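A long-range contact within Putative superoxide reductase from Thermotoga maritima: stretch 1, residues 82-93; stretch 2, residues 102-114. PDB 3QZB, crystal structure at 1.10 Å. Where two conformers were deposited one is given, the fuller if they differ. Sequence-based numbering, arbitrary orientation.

Stretch 1, residues 82-93: EVGRYEFNAHGE
Stretch 2 (102-114) AVYTEPTVTTVVK

Two modes of contact share 709 Å² of buried surface: backbone pairing at the start of stretch 2, side-chain packing along the rest. Stretch 1 runs as a strand from E82 to about E87, then loops through G92. Stretch 2 is extended from V103, turns a corner at P107, and continues as a strand through K114, its direction lying 147° from that of strand 82-87, with axes 8.4 Å apart at closest.

At V103 (phi/psi -146/140, chi1 p) the carbonyl O accepts from G92 N at 3.1 Å, while V103 N donates to a water 3.0 Å away that in turn donates weakly to E93 O. V103 CG1 packs 3.9 Å from A90 CB, a small methyl in a tight place. Y104 (-132/140, chi1 m, chi2 78°) forms the single bridge with H91, CA to CA 4.6 Å. Its CA also lies 3.3 Å from A90 O, a CA-H...O contact. The ring swings back so that G92 CA sits over one face, 3.8 Å from the centroid. Glycine suits this spot twice: its phi of 79° is positive, and an ideal CB would lie 2.3 Å from Y104 OH, a clash.

T105 (-108/120, chi1 m) points toward stretch 1. Its N donates to A90 O at 2.8 Å and 164°, the best-aligned backbone bond here, and its OG1 accepts a weak bond from A90 N at 3.4 Å. A90, at -112/129, is thus held through both its N and its O.

Around the corner, F88 (chi1 m, chi2 -60°) covers the turn and loses the most area, 107 Å². E106 points its CB away, but its O approaches F88 CD1 at 3.4 Å. P107 (-87/70, C-gamma endo) lays its CA over the F88 ring face, 3.7 Å from the centroid and 15° off the normal, as a CH-pi contact.

From T108 onward, extended backbone alternates the side chains. T108, T110 and V112 point away; V109, T111 and V113 point toward stretch 1. V109 (chi1 p) sets CB at the edge of the F88 ring, 4.1 Å from CZ, and CG2 3.7 Å from Y86 CD1. T111 (chi1 t) offers OG1 to Y86 OH, which donates at 2.7 Å, pairing the polar groups in a buried setting. Y86 takes chi1 m and chi2 -78°; G84 leaves room for its hydroxyl, since an ideal CB there would come within 2.1 Å of Y86 OH. V113 (chi1 m) closes the contact, CG1 3.5 Å from CG1 of V83 (chi1 t).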

# COMPACT_ATOMS: atom_id res chain seq x y z
N GLU A 82 -2.71 3.19 12.49
CA GLU A 82 -3.25 3.05 11.14
C GLU A 82 -4.19 1.85 11.12
O GLU A 82 -3.76 0.70 11.23
CB GLU A 82 -2.13 2.88 10.11
CG GLU A 82 -2.64 3.00 8.66
CD GLU A 82 -1.54 2.90 7.64
OE1 GLU A 82 -0.86 1.84 7.62
OE2 GLU A 82 -1.38 3.87 6.83
N VAL A 83 -5.47 2.11 11.03
CA VAL A 83 -6.47 1.06 10.87
C VAL A 83 -6.31 0.34 9.53
O VAL A 83 -6.38 -0.86 9.44
CB VAL A 83 -7.89 1.67 11.01
CG1 VAL A 83 -8.99 0.74 10.52
CG2 VAL A 83 -8.12 2.10 12.46
N GLY A 84 -6.03 1.12 8.46
CA GLY A 84 -5.85 0.54 7.16
C GLY A 84 -5.59 1.62 6.12
O GLY A 84 -5.81 2.76 6.37
N ARG A 85 -5.09 1.15 4.97
CA ARG A 85 -4.96 1.97 3.76
C ARG A 85 -5.71 1.22 2.69
O ARG A 85 -5.52 -0.01 2.51
CB ARG A 85 -3.49 2.17 3.38
CG ARG A 85 -3.32 2.93 2.04
CD ARG A 85 -1.87 3.16 1.75
NE ARG A 85 -1.56 3.55 0.38
CZ ARG A 85 -0.90 4.67 0.02
NH1 ARG A 85 -0.76 5.73 0.83
NH2 ARG A 85 -0.41 4.75 -1.22
N TYR A 86 -6.57 1.95 1.97
CA TYR A 86 -7.51 1.35 1.01
C TYR A 86 -7.31 2.07 -0.33
O TYR A 86 -7.63 3.27 -0.45
CB TYR A 86 -8.95 1.52 1.55
CG TYR A 86 -9.09 1.11 3.01
CD1 TYR A 86 -9.17 -0.25 3.36
CD2 TYR A 86 -9.01 2.05 4.01
CE1 TYR A 86 -9.19 -0.64 4.73
CE2 TYR A 86 -9.05 1.65 5.35
CZ TYR A 86 -9.12 0.34 5.71
OH TYR A 86 -9.15 0.02 7.05
N GLU A 87 -6.72 1.36 -1.26
CA GLU A 87 -6.31 1.92 -2.52
C GLU A 87 -7.33 1.61 -3.60
O GLU A 87 -7.77 0.47 -3.71
CB GLU A 87 -4.94 1.37 -2.92
CG GLU A 87 -3.86 1.75 -1.97
CD GLU A 87 -2.50 1.30 -2.42
OE1 GLU A 87 -2.32 0.74 -3.51
OE2 GLU A 87 -1.54 1.48 -1.61
N PHE A 88 -7.58 2.60 -4.45
CA PHE A 88 -8.54 2.53 -5.55
C PHE A 88 -7.72 2.66 -6.83
O PHE A 88 -7.29 3.80 -7.11
CB PHE A 88 -9.57 3.65 -5.41
CG PHE A 88 -10.11 3.75 -4.00
CD1 PHE A 88 -10.77 2.65 -3.40
CD2 PHE A 88 -9.95 4.89 -3.26
CE1 PHE A 88 -11.21 2.76 -2.08
CE2 PHE A 88 -10.39 4.94 -1.95
CZ PHE A 88 -11.02 3.87 -1.37
N ASN A 89 -7.43 1.54 -7.50
CA ASN A 89 -6.32 1.51 -8.41
C ASN A 89 -6.66 1.36 -9.88
O ASN A 89 -5.76 1.29 -10.72
CB ASN A 89 -5.28 0.49 -7.98
CG ASN A 89 -4.60 0.88 -6.67
OD1 ASN A 89 -4.66 2.04 -6.28
ND2 ASN A 89 -3.97 -0.09 -5.99
N ALA A 90 -7.95 1.29 -10.23
CA ALA A 90 -8.37 1.22 -11.62
C ALA A 90 -9.08 2.51 -11.99
O ALA A 90 -10.00 2.93 -11.27
CB ALA A 90 -9.29 0.03 -11.85
N HIS A 91 -8.66 3.13 -13.09
CA HIS A 91 -9.19 4.42 -13.50
C HIS A 91 -9.38 4.48 -15.02
O HIS A 91 -9.15 5.54 -15.61
CB HIS A 91 -8.36 5.60 -13.00
CG HIS A 91 -7.97 5.45 -11.57
ND1 HIS A 91 -8.85 5.65 -10.53
CD2 HIS A 91 -6.81 5.06 -11.03
CE1 HIS A 91 -8.22 5.37 -9.39
NE2 HIS A 91 -6.99 5.03 -9.68
N GLY A 92 -9.79 3.38 -15.63
CA GLY A 92 -10.09 3.38 -17.07
C GLY A 92 -8.88 3.30 -17.99
O GLY A 92 -9.06 3.42 -19.21
N GLU A 93 -7.69 3.16 -17.47
CA GLU A 93 -6.48 3.02 -18.26
C GLU A 93 -6.51 1.78 -19.10
O GLU A 93 -6.98 0.75 -18.63
CB GLU A 93 -5.28 2.90 -17.33
CG GLU A 93 -5.25 4.01 -16.32
CD GLU A 93 -5.90 3.68 -14.99
OE1 GLU A 93 -6.66 2.70 -14.90
OE2 GLU A 93 -5.70 4.45 -14.03
N ALA A 102 -11.77 -1.22 -19.13
CA ALA A 102 -12.93 -1.98 -18.67
C ALA A 102 -13.37 -1.68 -17.24
O ALA A 102 -14.45 -2.13 -16.89
CB ALA A 102 -12.66 -3.45 -18.80
N VAL A 103 -12.50 -1.06 -16.43
CA VAL A 103 -12.76 -1.07 -14.98
C VAL A 103 -12.31 0.22 -14.32
O VAL A 103 -11.23 0.79 -14.60
CB VAL A 103 -12.14 -2.29 -14.28
CG1 VAL A 103 -10.64 -2.46 -14.60
CG2 VAL A 103 -12.39 -2.32 -12.77
N TYR A 104 -13.13 0.68 -13.37
CA TYR A 104 -12.88 1.83 -12.50
C TYR A 104 -13.17 1.44 -11.07
O TYR A 104 -14.18 0.78 -10.81
CB TYR A 104 -13.81 3.01 -12.83
CG TYR A 104 -13.64 3.55 -14.25
CD1 TYR A 104 -14.19 2.89 -15.34
CD2 TYR A 104 -12.93 4.70 -14.48
CE1 TYR A 104 -14.00 3.35 -16.64
CE2 TYR A 104 -12.77 5.19 -15.79
CZ TYR A 104 -13.27 4.49 -16.87
OH TYR A 104 -13.07 5.01 -18.14
N THR A 105 -12.33 1.89 -10.13
CA THR A 105 -12.56 1.67 -8.70
C THR A 105 -12.96 2.99 -8.07
O THR A 105 -12.20 3.97 -8.11
CB THR A 105 -11.31 1.15 -8.00
OG1 THR A 105 -10.76 0.11 -8.80
CG2 THR A 105 -11.70 0.70 -6.58
N GLU A 106 -14.17 3.02 -7.49
CA GLU A 106 -14.67 4.22 -6.85
C GLU A 106 -14.10 4.42 -5.46
O GLU A 106 -13.79 3.45 -4.77
CB GLU A 106 -16.21 4.23 -6.78
CG GLU A 106 -16.88 4.22 -8.17
CD GLU A 106 -16.65 5.54 -8.89
OE1 GLU A 106 -17.20 6.54 -8.42
OE2 GLU A 106 -15.90 5.61 -9.88
N PRO A 107 -14.00 5.68 -5.02
CA PRO A 107 -13.38 5.97 -3.71
C PRO A 107 -14.37 5.90 -2.55
O PRO A 107 -14.73 6.86 -1.91
CB PRO A 107 -12.79 7.35 -3.88
CG PRO A 107 -13.74 8.02 -4.82
CD PRO A 107 -14.15 6.92 -5.81
N THR A 108 -14.76 4.64 -2.31
CA THR A 108 -15.72 4.23 -1.30
C THR A 108 -15.11 2.99 -0.68
O THR A 108 -14.60 2.13 -1.39
CB THR A 108 -17.14 3.96 -1.91
OG1 THR A 108 -17.56 5.09 -2.66
CG2 THR A 108 -18.16 3.67 -0.78
N VAL A 109 -15.10 2.92 0.65
CA VAL A 109 -14.61 1.70 1.29
C VAL A 109 -15.39 1.47 2.60
O VAL A 109 -15.69 2.39 3.31
CB VAL A 109 -13.08 1.72 1.50
CG1 VAL A 109 -12.66 2.81 2.51
CG2 VAL A 109 -12.56 0.29 1.90
N THR A 110 -15.61 0.19 2.87
CA THR A 110 -16.12 -0.23 4.19
C THR A 110 -15.07 -1.15 4.80
O THR A 110 -14.67 -2.15 4.22
CB THR A 110 -17.42 -1.00 4.09
OG1 THR A 110 -18.36 -0.20 3.34
CG2 THR A 110 -17.98 -1.31 5.48
N THR A 111 -14.61 -0.77 5.99
CA THR A 111 -13.66 -1.53 6.81
C THR A 111 -14.33 -1.83 8.15
O THR A 111 -15.30 -1.17 8.55
CB THR A 111 -12.35 -0.73 6.94
OG1 THR A 111 -11.32 -1.49 7.55
CG2 THR A 111 -12.48 0.53 7.71
N VAL A 112 -13.86 -2.91 8.77
CA VAL A 112 -14.47 -3.42 9.99
C VAL A 112 -13.37 -3.46 11.06
O VAL A 112 -12.30 -4.00 10.83
CB VAL A 112 -15.06 -4.80 9.78
CG1 VAL A 112 -15.62 -5.35 11.10
CG2 VAL A 112 -16.12 -4.79 8.70
N VAL A 113 -13.68 -2.87 12.20
CA VAL A 113 -12.72 -2.83 13.33
C VAL A 113 -13.41 -3.40 14.58
O VAL A 113 -14.62 -3.51 14.66
CB VAL A 113 -12.23 -1.42 13.65
CG1 VAL A 113 -11.41 -0.87 12.47
CG2 VAL A 113 -13.35 -0.45 14.02
N LYS A 114 -12.56 -3.82 15.52
CA LYS A 114 -12.99 -4.13 16.89
C LYS A 114 -12.22 -3.18 17.78
O LYS A 114 -10.98 -3.15 17.73
CB LYS A 114 -12.68 -5.56 17.22
CG LYS A 114 -13.45 -6.59 16.46
CD LYS A 114 -13.03 -7.97 16.82
CE LYS A 114 -13.81 -9.09 16.19
NZ LYS A 114 -13.39 -10.40 16.79
O HOH W 1 -9.79 0.12 -16.96